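Local atomic coordinates of DegV family protein (Eubacterium eligens, PDB entry 3FDJ), a protein that is of unknown function but probably binds a fatty acid or similar lipid. Residues A[3-11]-A[20-28]. Sequence-based numbering, arbitrary orientation. Where two conformers were deposited one is given.
Sequences AMRLVADSA and MVFKAVPLT
Leu6 and Ala8 meet Phe22 on one face of a parallel strand pair, 5-9 beside 21-25. Phe22 turns its CG away from its own backbone N (chi1 173°), which lays the ring along the neighbouring strand: CD1 lies 4.0 Å from Leu6 CB, and CE1 comes edge-on to within 3.9 Å of Ala8 CB, where a methyl is small enough to admit an aromatic rim. With a serine in place of Phe22, Leu6 and Ala8 would probably lose this apolar cover and a gap would open beside them. On the other face, branched residues suit the extended backbone: Val7 CG1 touches Val25 CG2 at 3.6 Å, while Val21 CG1 sits over the Arg5 guanidinium, 3.5 Å from NH2. That guanidinium is fixed by a salt bridge to Asp75 and a hydrogen bond to Ala71 O. Backbone bonds knit the strands, the shortest from Val25 N to Ala8 O at 2.8 Å. Past the strand end, Ser10 OG accepts a nearly straight bond (177°) from Leu27 N at 3.0 Å and is also hydrogen-bonded to Asp38 OD2, a double grip that suits serine. Asp9 OD1 accepts from Ala11 N in an Asx turn, and its OD2 takes Ile83 N. In this mixed alpha/beta sheet, strand 5-9 lies between parallel neighbours 21-30 and 77-82, with helix 65-72 packed on Val7 and Val25 and helix 120-134 against Leu6 and Met20.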
loop_
_atom_site.group_PDB
_atom_site.type_symbol
_atom_site.label_atom_id
_atom_site.label_comp_id
_atom_site.label_asym_id
_atom_site.label_seq_id
_atom_site.Cartn_x
_atom_site.Cartn_y
_atom_site.Cartn_z
ATOM N N ALA A 3 11.618 0.502 23.581
ATOM C CA ALA A 3 10.226 0.605 23.019
ATOM C C ALA A 3 10.265 1.087 21.563
ATOM O O ALA A 3 10.426 2.294 21.302
ATOM C CB ALA A 3 9.425 1.566 23.872
HETATM N N MSE A 4 10.118 0.178 20.601
HETATM C CA MSE A 4 10.415 0.551 19.207
HETATM C C MSE A 4 9.252 1.281 18.553
HETATM O O MSE A 4 8.116 1.196 19.002
HETATM C CB MSE A 4 10.795 -0.666 18.392
HETATM C CG MSE A 4 11.879 -1.470 19.052
HETATM SE SE MSE A 4 12.656 -2.760 17.815
HETATM C CE MSE A 4 13.272 -3.996 19.147
ATOM N N ARG A 5 9.550 2.037 17.517
ATOM C CA ARG A 5 8.565 2.840 16.833
ATOM C C ARG A 5 8.476 2.398 15.380
ATOM O O ARG A 5 9.505 2.259 14.701
ATOM C CB ARG A 5 8.972 4.302 16.863
ATOM C CG ARG A 5 8.095 5.229 16.044
ATOM C CD ARG A 5 8.512 6.684 16.237
ATOM N NE ARG A 5 8.006 7.098 17.507
ATOM C CZ ARG A 5 6.927 7.852 17.711
ATOM N NH1 ARG A 5 6.242 8.412 16.717
ATOM N NH2 ARG A 5 6.570 8.084 18.947
ATOM N N LEU A 6 7.251 2.218 14.908
ATOM C CA LEU A 6 6.969 1.954 13.507
ATOM C C LEU A 6 6.409 3.218 12.813
ATOM O O LEU A 6 5.544 3.904 13.349
ATOM C CB LEU A 6 5.998 0.763 13.381
ATOM C CG LEU A 6 6.448 -0.550 14.026
ATOM C CD1 LEU A 6 5.403 -1.687 13.755
ATOM C CD2 LEU A 6 7.850 -0.963 13.600
ATOM N N VAL A 7 6.926 3.523 11.627
ATOM C CA VAL A 7 6.493 4.681 10.850
ATOM C C VAL A 7 6.223 4.209 9.427
ATOM O O VAL A 7 6.945 3.328 8.911
ATOM C CB VAL A 7 7.575 5.794 10.859
ATOM C CG1 VAL A 7 7.134 7.026 10.067
ATOM C CG2 VAL A 7 7.915 6.235 12.313
ATOM N N ALA A 8 5.190 4.758 8.791
ATOM C CA ALA A 8 4.942 4.438 7.386
ATOM C C ALA A 8 4.349 5.618 6.683
ATOM O O ALA A 8 3.678 6.435 7.295
ATOM C CB ALA A 8 4.001 3.232 7.266
ATOM N N ASP A 9 4.577 5.727 5.376
ATOM C CA ASP A 9 3.789 6.679 4.638
ATOM C C ASP A 9 2.320 6.240 4.522
ATOM O O ASP A 9 1.968 5.061 4.693
ATOM C CB ASP A 9 4.404 7.014 3.301
ATOM C CG ASP A 9 4.349 5.882 2.355
ATOM O OD1 ASP A 9 3.204 5.492 1.971
ATOM O OD2 ASP A 9 5.445 5.408 1.955
ATOM N N SER A 10 1.475 7.217 4.214
ATOM C CA SER A 10 0.022 7.035 4.223
ATOM C C SER A 10 -0.498 6.091 3.125
ATOM O O SER A 10 -1.667 5.723 3.148
ATOM C CB SER A 10 -0.667 8.405 4.123
ATOM O OG SER A 10 -0.479 8.990 2.839
ATOM N N ALA A 11 0.365 5.673 2.199
ATOM C CA ALA A 11 0.000 4.606 1.250
ATOM C C ALA A 11 -0.280 3.275 1.955
ATOM O O ALA A 11 -0.811 2.365 1.320
ATOM C CB ALA A 11 1.053 4.424 0.190
HETATM N N MSE A 20 0.970 -1.133 19.327
HETATM C CA MSE A 20 2.272 -0.644 18.871
HETATM C C MSE A 20 2.322 0.871 18.903
HETATM O O MSE A 20 1.288 1.541 18.932
HETATM C CB MSE A 20 2.508 -1.069 17.429
HETATM C CG MSE A 20 2.877 -2.505 17.251
HETATM SE SE MSE A 20 4.743 -2.874 17.680
HETATM C CE MSE A 20 5.542 -1.147 17.263
ATOM N N VAL A 21 3.537 1.404 18.890
ATOM C CA VAL A 21 3.746 2.812 18.647
ATOM C C VAL A 21 3.877 2.940 17.132
ATOM O O VAL A 21 4.800 2.383 16.543
ATOM C CB VAL A 21 5.003 3.328 19.304
ATOM C CG1 VAL A 21 5.211 4.812 18.957
ATOM C CG2 VAL A 21 4.949 3.120 20.823
ATOM N N PHE A 22 2.968 3.687 16.517
ATOM C CA PHE A 22 2.899 3.778 15.064
ATOM C C PHE A 22 2.456 5.164 14.636
ATOM O O PHE A 22 1.524 5.730 15.205
ATOM C CB PHE A 22 1.918 2.761 14.510
ATOM C CG PHE A 22 1.669 2.926 13.029
ATOM C CD1 PHE A 22 2.611 2.473 12.115
ATOM C CD2 PHE A 22 0.549 3.596 12.571
ATOM C CE1 PHE A 22 2.431 2.672 10.737
ATOM C CE2 PHE A 22 0.357 3.808 11.205
ATOM C CZ PHE A 22 1.275 3.327 10.297
ATOM N N LYS A 23 3.098 5.682 13.602
ATOM C CA LYS A 23 2.715 6.942 13.004
ATOM C C LYS A 23 2.722 6.884 11.484
ATOM O O LYS A 23 3.740 6.496 10.877
ATOM C CB LYS A 23 3.702 8.013 13.456
ATOM C CG LYS A 23 3.266 9.379 13.109
ATOM C CD LYS A 23 2.126 9.825 14.000
ATOM C CE LYS A 23 1.468 11.072 13.476
ATOM N NZ LYS A 23 2.357 12.243 13.708
ATOM N N ALA A 24 1.607 7.292 10.877
ATOM C CA ALA A 24 1.515 7.438 9.420
ATOM C C ALA A 24 1.916 8.853 9.002
ATOM O O ALA A 24 1.591 9.826 9.686
ATOM C CB ALA A 24 0.092 7.103 8.919
ATOM N N VAL A 25 2.630 8.957 7.890
ATOM C CA VAL A 25 3.104 10.217 7.365
ATOM C C VAL A 25 2.409 10.512 6.025
ATOM O O VAL A 25 2.584 9.784 5.048
ATOM C CB VAL A 25 4.622 10.204 7.194
ATOM C CG1 VAL A 25 5.105 11.601 6.805
ATOM C CG2 VAL A 25 5.301 9.737 8.518
ATOM N N PRO A 26 1.596 11.565 5.985
ATOM C CA PRO A 26 0.732 11.811 4.836
ATOM C C PRO A 26 1.436 12.220 3.566
ATOM O O PRO A 26 2.308 13.085 3.591
ATOM C CB PRO A 26 -0.148 12.977 5.285
ATOM C CG PRO A 26 0.215 13.315 6.608
ATOM C CD PRO A 26 1.355 12.524 7.080
ATOM N N LEU A 27 1.027 11.602 2.460
ATOM C CA LEU A 27 1.267 12.140 1.130
ATOM C C LEU A 27 0.159 13.149 0.816
ATOM O O LEU A 27 -0.842 13.234 1.543
ATOM C CB LEU A 27 1.312 11.007 0.092
ATOM C CG LEU A 27 2.693 10.317 -0.001
ATOM C CD1 LEU A 27 2.793 9.248 1.039
ATOM C CD2 LEU A 27 2.999 9.740 -1.404
ATOM N N THR A 28 0.324 13.884 -0.283
ATOM C CA THR A 28 -0.606 14.930 -0.671
ATOM C C THR A 28 -1.009 14.744 -2.127
ATOM O O THR A 28 -0.158 14.484 -2.971
ATOM C CB THR A 28 0.011 16.318 -0.479
ATOM O OG1 THR A 28 0.362 16.498 0.904
ATOM C CG2 THR A 28 -0.969 17.421 -0.919
#